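Local coordinates for protein complement component 1, q subcomponent, A chain (Danio rerio, PDB 5HBA) that forms the globular head of a complement C1q subunit, a secreted innate-immune protein that probably recognises targets to start the complement pathway, at the interface of chains A and B. Residues are numbered along the deposited sequence; one frame, centred on the assembly and turned at random. Chains: chain A/B, Uncharacterized protein.

The interface of chains A and B. Residues chain A 78-82, 88, 90; chain B 86-89.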
ATOM      1  N   PHE A  78       0.930 -12.675  -1.303  1.00 24.46           N
ATOM      2  CA  PHE A  78       1.955 -11.769  -0.815  1.00 26.25           C
ATOM      3  C   PHE A  78       2.590 -12.432   0.390  1.00 26.45           C
ATOM      4  O   PHE A  78       1.911 -12.660   1.386  1.00 22.23           O
ATOM      5  CB  PHE A  78       1.328 -10.425  -0.425  1.00 24.98           C
ATOM      6  CG  PHE A  78       0.600  -9.755  -1.560  1.00 23.50           C
ATOM      7  CD1 PHE A  78       1.285  -8.956  -2.476  1.00 23.92           C
ATOM      8  CD2 PHE A  78      -0.760  -9.954  -1.736  1.00 23.55           C
ATOM      9  CE1 PHE A  78       0.605  -8.355  -3.547  1.00 23.59           C
ATOM     10  CE2 PHE A  78      -1.444  -9.355  -2.795  1.00 24.46           C
ATOM     11  CZ  PHE A  78      -0.760  -8.559  -3.699  1.00 23.33           C
ATOM     12  N   CYS A  79       3.879 -12.751   0.278  1.00 25.09           N
ATOM     13  CA  CYS A  79       4.586 -13.561   1.273  1.00 28.88           C
ATOM     14  C   CYS A  79       5.884 -12.915   1.784  1.00 28.67           C
ATOM     15  O   CYS A  79       6.743 -12.493   0.993  1.00 23.52           O
ATOM     16  CB  CYS A  79       4.955 -14.928   0.672  1.00 30.84           C
ATOM     17  SG  CYS A  79       3.654 -16.166   0.536  1.00 29.06           S
ATOM     18  N   ASP A  80       6.023 -12.860   3.107  1.00 27.16           N
ATOM     19  CA  ASP A  80       7.312 -12.589   3.744  1.00 31.47           C
ATOM     20  C   ASP A  80       7.847 -13.910   4.299  1.00 34.01           C
ATOM     21  O   ASP A  80       7.306 -14.437   5.280  1.00 30.79           O
ATOM     22  CB  ASP A  80       7.162 -11.586   4.894  1.00 29.69           C
ATOM     23  CG  ASP A  80       7.227 -10.129   4.432  1.00 31.21           C
ATOM     24  OD1 ASP A  80       7.330  -9.890   3.216  1.00 27.89           O
ATOM     25  OD2 ASP A  80       7.147  -9.218   5.293  1.00 31.96           O
ATOM     26  N   PHE A  81       8.893 -14.442   3.672  1.00 33.14           N
ATOM     27  CA  PHE A  81       9.528 -15.675   4.141  1.00 33.92           C
ATOM     28  C   PHE A  81      10.717 -15.385   5.061  1.00 37.63           C
ATOM     29  O   PHE A  81      11.840 -15.807   4.784  1.00 45.37           O
ATOM     30  CB  PHE A  81       9.982 -16.542   2.955  1.00 30.92           C
ATOM     31  CG  PHE A  81       8.854 -17.206   2.218  1.00 30.95           C
ATOM     32  CD1 PHE A  81       8.249 -18.344   2.731  1.00 36.00           C
ATOM     33  CD2 PHE A  81       8.409 -16.702   1.006  1.00 30.31           C
ATOM     34  CE1 PHE A  81       7.207 -18.965   2.051  1.00 36.19           C
ATOM     35  CE2 PHE A  81       7.373 -17.312   0.318  1.00 30.50           C
ATOM     36  CZ  PHE A  81       6.764 -18.445   0.845  1.00 34.41           C
ATOM     37  N   ASN A  82      10.462 -14.672   6.156  1.00 37.76           N
ATOM     38  CA  ASN A  82      11.506 -14.361   7.127  1.00 41.05           C
ATOM     39  C   ASN A  82      11.631 -15.426   8.213  1.00 41.27           C
ATOM     40  O   ASN A  82      10.878 -16.410   8.226  1.00 41.49           O
ATOM     41  CB  ASN A  82      11.270 -12.987   7.766  1.00 33.43           C
ATOM     42  CG  ASN A  82       9.900 -12.867   8.409  1.00 39.07           C
ATOM     43  OD1 ASN A  82       8.938 -12.425   7.773  1.00 39.81           O
ATOM     44  ND2 ASN A  82       9.804 -13.249   9.681  1.00 37.89           N
ATOM     45  N   LEU A  88       7.284  -8.983  10.639  1.00 30.74           N
ATOM     46  CA  LEU A  88       7.339  -7.932   9.617  1.00 30.03           C
ATOM     47  C   LEU A  88       5.934  -7.578   9.114  1.00 30.85           C
ATOM     48  O   LEU A  88       4.990  -8.344   9.313  1.00 29.57           O
ATOM     49  CB  LEU A  88       8.198  -8.383   8.433  1.00 30.08           C
ATOM     50  CG  LEU A  88       9.648  -8.804   8.697  1.00 29.23           C
ATOM     51  CD1 LEU A  88      10.334  -9.282   7.409  1.00 30.73           C
ATOM     52  CD2 LEU A  88      10.420  -7.656   9.322  1.00 31.14           C
ATOM     53  N   VAL A  90       3.602  -7.280   6.004  1.00 24.85           N
ATOM     54  CA  VAL A  90       3.395  -7.573   4.594  1.00 25.29           C
ATOM     55  C   VAL A  90       2.232  -6.723   4.106  1.00 27.75           C
ATOM     56  O   VAL A  90       1.188  -6.658   4.752  1.00 24.99           O
ATOM     57  CB  VAL A  90       2.999  -9.039   4.347  1.00 27.36           C
ATOM     58  CG1 VAL A  90       2.999  -9.339   2.846  1.00 31.75           C
ATOM     59  CG2 VAL A  90       3.932  -9.977   5.058  1.00 29.87           C
TER
ATOM     60  N   VAL B  86      15.951 -15.270   1.584  1.00 51.07           N
ATOM     61  CA  VAL B  86      14.679 -14.711   2.026  1.00 47.37           C
ATOM     62  C   VAL B  86      13.967 -13.898   0.939  1.00 44.06           C
ATOM     63  O   VAL B  86      14.573 -13.060   0.264  1.00 43.48           O
ATOM     64  CB  VAL B  86      14.873 -13.849   3.291  1.00 47.81           C
ATOM     65  CG1 VAL B  86      13.551 -13.289   3.770  1.00 43.42           C
ATOM     66  CG2 VAL B  86      15.514 -14.674   4.389  1.00 50.31           C
ATOM     67  N   SER B  87      12.674 -14.167   0.775  1.00 44.62           N
ATOM     68  CA  SER B  87      11.831 -13.423  -0.152  1.00 37.32           C
ATOM     69  C   SER B  87      10.819 -12.593   0.641  1.00 35.33           C
ATOM     70  O   SER B  87      10.072 -13.131   1.461  1.00 31.45           O
ATOM     71  CB  SER B  87      11.106 -14.389  -1.083  1.00 36.46           C
ATOM     72  OG  SER B  87      10.311 -13.682  -2.009  1.00 44.73           O
ATOM     73  N   LEU B  88      10.813 -11.284   0.411  1.00 30.59           N
ATOM     74  CA  LEU B  88       9.933 -10.384   1.135  1.00 31.39           C
ATOM     75  C   LEU B  88       9.150  -9.528   0.143  1.00 28.96           C
ATOM     76  O   LEU B  88       9.558  -9.380  -1.003  1.00 29.82           O
ATOM     77  CB  LEU B  88      10.744  -9.477   2.068  1.00 33.92           C
ATOM     78  CG  LEU B  88      11.624 -10.133   3.134  1.00 37.21           C
ATOM     79  CD1 LEU B  88      12.353  -9.063   3.946  1.00 32.21           C
ATOM     80  CD2 LEU B  88      10.790 -11.015   4.057  1.00 31.72           C
ATOM     81  N   VAL B  89       8.030  -8.964   0.584  1.00 27.64           N
ATOM     82  CA  VAL B  89       7.251  -8.067  -0.269  1.00 27.83           C
ATOM     83  C   VAL B  89       7.616  -6.610   0.003  1.00 26.35           C
ATOM     84  O   VAL B  89       7.380  -6.109   1.103  1.00 27.18           O
ATOM     85  CB  VAL B  89       5.730  -8.232  -0.036  1.00 28.86           C
ATOM     86  CG1 VAL B  89       4.943  -7.258  -0.929  1.00 27.84           C
ATOM     87  CG2 VAL B  89       5.285  -9.689  -0.287  1.00 22.71           C
TER
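Two copies of the C1q globular domain, a jelly-roll beta sandwich, meet here. C1q-family heads are trimeric; this trimer is built of three copies of the A chain, and the structure alone does not show whether it is the biological arrangement. This patch joins the end of strand 75-80 of chain A and the loop after it to the start of strand 87-98 of chain B. A:Asp80 supplies the side-chain half of the polar contact. Its CG lies anti to its own carbonyl carbon (chi1 -86°), which swings the carboxylate towards chain B. Going outward, A:Asp80 CB packs on the methyl CD2 of B:Leu88 at 3.8 Å, and A:Asp80 CG follows at 3.7 Å from that same methyl, the two side chains crossing at about a right angle. At the tip, A:Asp80 OD1 accepts a hydrogen bond from the backbone N of B:Val89 at 2.9 Å, nearly straight (167° at H) and met close to the C-O axis. The carboxylate oxygen thus appears to take the part a backbone carbonyl would play, next to a genuine main-chain bond: A:Phe81 N donates to B:Ser87 O at 2.8 Å. These two bonds grip the B strand on both sides of B:Leu88, whose branch points into chain A. There B:Leu88 CD2 also touches CD1 of A:Leu88, tip to tip at 3.8 Å, the two side chains again crossing at about a right angle. B:Val89 turns its CG2, the methyl anti to its carbonyl carbon, over the backbone of A:Cys79 and against A:Val90 CG1 at 3.9 Å, so apolar groups flank the carboxylate bond and may help shield it from water. The A:Phe81 ring stands alongside B:Ser87, the ring carbon A:Phe81 CD2 lying 4.1 Å from B:Ser87 CB.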